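Local coordinates for protein AT5g51720/MIO24_14 (Arabidopsis thaliana, PDB 3S2R) that binds one [2Fe-2S] cluster per subunit of a homodimer, acts as an iron-sulfur transfer protein, and functions in plant development, senescence, reactive oxygen homeostasis and iron metabolism, at residues Val32-Val37 against Gly55-Cys60. The protein carries 1 engineered substitution. Sequence-based numbering, arbitrary orientation.
Sequences VVDSVV and GTFPLC. With FES (Fe2/s2 (inorganic) cluster), chain D.
The carboxylate of Asp34 reaches from strand 32-37 to loop 55-60, its OD2 lying 3.5 Å from Phe57 CE1 and 3.7 Å from Pro58 CB, while the same oxygen forms a salt bridge with Arg50 of the second subunit. OD1 is taken by Arg26 of its own chain, so two arginines grip the group, which should favour its ionised form and help fix its rotation. The carboxylate plane stands 65° from the phenyl plane. Pro58 turns its CB and CG to Asp34, with CB 3.8 Å from Asp34 CG, and follows a cis peptide bond; that CB also sits over the rim of one face of the Phe57 ring. Phe57 carries its ring to the strand because CG points opposite to the backbone N across the CA-CB bond (chi1 -169°); there CE1 meets Val32 CG1 at 4.2 Å. The loop then runs on to Cys60, whose SG binds FE2 of the cluster at 2.3 Å; the engineered Cys64 is the other protein ligand of this iron. The contact thus links the cluster-binding loop, which lies between strand 45-48 and helix 63-71 of the CDGSH domain, to strand 32-37, itself paired in parallel with a strand of the second subunit.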
loop_
_atom_site.group_PDB
_atom_site.type_symbol
_atom_site.label_atom_id
_atom_site.label_comp_id
_atom_site.label_asym_id
_atom_site.label_seq_id
_atom_site.Cartn_x
_atom_site.Cartn_y
_atom_site.Cartn_z
ATOM N N VAL B 32 -5.316 1.846 -8.602
ATOM C CA VAL B 32 -3.944 1.351 -8.731
ATOM C C VAL B 32 -3.842 -0.023 -8.052
ATOM O O VAL B 32 -3.819 -0.125 -6.837
ATOM C CB VAL B 32 -2.924 2.322 -8.152
ATOM C CG1 VAL B 32 -1.539 1.767 -8.325
ATOM C CG2 VAL B 32 -3.015 3.667 -8.877
ATOM N N VAL B 33 -3.728 -1.043 -8.890
ATOM C CA VAL B 33 -3.615 -2.423 -8.471
ATOM C C VAL B 33 -2.351 -2.907 -9.164
ATOM O O VAL B 33 -2.040 -2.522 -10.300
ATOM C CB VAL B 33 -4.878 -3.162 -8.896
ATOM C CG1 VAL B 33 -4.774 -4.629 -8.673
ATOM C CG2 VAL B 33 -6.081 -2.610 -8.172
ATOM N N ASP B 34 -1.573 -3.666 -8.433
ATOM C CA ASP B 34 -0.397 -4.303 -8.983
ATOM C C ASP B 34 -0.530 -5.771 -8.712
ATOM O O ASP B 34 -1.037 -6.165 -7.681
ATOM C CB ASP B 34 0.862 -3.725 -8.346
ATOM C CG ASP B 34 1.058 -2.299 -8.716
ATOM O OD1 ASP B 34 1.422 -2.056 -9.898
ATOM O OD2 ASP B 34 0.858 -1.402 -7.869
ATOM N N SER B 35 -0.038 -6.558 -9.635
ATOM C CA SER B 35 -0.081 -8.002 -9.552
ATOM C C SER B 35 1.317 -8.576 -9.538
ATOM O O SER B 35 2.210 -8.101 -10.249
ATOM C CB SER B 35 -0.810 -8.545 -10.763
ATOM O OG SER B 35 -2.169 -8.198 -10.707
ATOM N N VAL B 36 1.496 -9.642 -8.787
ATOM C CA VAL B 36 2.741 -10.350 -8.721
ATOM C C VAL B 36 2.401 -11.804 -8.956
ATOM O O VAL B 36 1.691 -12.397 -8.162
ATOM C CB VAL B 36 3.486 -10.165 -7.348
ATOM C CG1 VAL B 36 4.767 -11.026 -7.269
ATOM C CG2 VAL B 36 3.801 -8.705 -7.113
ATOM N N VAL B 37 2.970 -12.406 -9.990
ATOM C CA VAL B 37 2.878 -13.853 -10.118
ATOM C C VAL B 37 4.009 -14.363 -9.220
ATOM O O VAL B 37 5.165 -14.045 -9.438
ATOM C CB VAL B 37 3.004 -14.319 -11.592
ATOM C CG1 VAL B 37 3.134 -15.845 -11.700
ATOM C CG2 VAL B 37 1.785 -13.840 -12.382
ATOM N N GLY B 55 9.832 5.654 -4.450
ATOM C CA GLY B 55 10.294 6.006 -5.784
ATOM C C GLY B 55 10.372 4.795 -6.696
ATOM O O GLY B 55 10.539 4.960 -7.895
ATOM N N THR B 56 10.256 3.592 -6.130
ATOM C CA THR B 56 10.286 2.347 -6.936
ATOM C C THR B 56 8.952 1.587 -6.823
ATOM O O THR B 56 8.891 0.380 -7.073
ATOM C CB THR B 56 11.448 1.411 -6.543
ATOM O OG1 THR B 56 11.352 1.129 -5.151
ATOM C CG2 THR B 56 12.777 2.100 -6.836
ATOM N N PHE B 57 7.902 2.319 -6.455
ATOM C CA PHE B 57 6.583 1.729 -6.272
ATOM C C PHE B 57 6.265 0.840 -7.498
ATOM O O PHE B 57 6.463 1.270 -8.631
ATOM C CB PHE B 57 5.535 2.834 -6.121
ATOM C CG PHE B 57 4.208 2.319 -5.668
ATOM C CD1 PHE B 57 3.236 1.913 -6.594
ATOM C CD2 PHE B 57 3.916 2.267 -4.309
ATOM C CE1 PHE B 57 2.022 1.411 -6.176
ATOM C CE2 PHE B 57 2.707 1.732 -3.872
ATOM C CZ PHE B 57 1.747 1.326 -4.788
ATOM N N PRO B 58 5.761 -0.398 -7.296
ATOM C CA PRO B 58 5.202 -0.989 -6.084
ATOM C C PRO B 58 6.187 -1.568 -5.067
ATOM O O PRO B 58 5.750 -2.116 -4.072
ATOM C CB PRO B 58 4.269 -2.078 -6.643
ATOM C CG PRO B 58 4.944 -2.532 -7.872
ATOM C CD PRO B 58 5.471 -1.241 -8.475
ATOM N N LEU B 59 7.488 -1.454 -5.301
ATOM C CA LEU B 59 8.497 -1.930 -4.346
ATOM C C LEU B 59 8.730 -0.900 -3.274
ATOM O O LEU B 59 8.491 0.310 -3.502
ATOM C CB LEU B 59 9.805 -2.205 -5.068
ATOM C CG LEU B 59 9.736 -3.262 -6.159
ATOM C CD1 LEU B 59 11.054 -3.266 -6.925
ATOM C CD2 LEU B 59 9.392 -4.662 -5.614
ATOM N N CYS B 60 9.156 -1.360 -2.096
ATOM C CA CYS B 60 9.551 -0.484 -0.988
ATOM C C CYS B 60 10.985 -0.027 -1.148
ATOM O O CYS B 60 11.872 -0.860 -1.331
ATOM C CB CYS B 60 9.401 -1.290 0.307
ATOM S SG CYS B 60 10.048 -0.475 1.788
HETATM FE FE1 FES D . 6.481 2.414 1.013
HETATM FE FE2 FES D . 8.552 1.193 2.301
HETATM S S1 FES D . 8.622 2.744 0.684
HETATM S S2 FES D . 6.335 0.772 2.514
#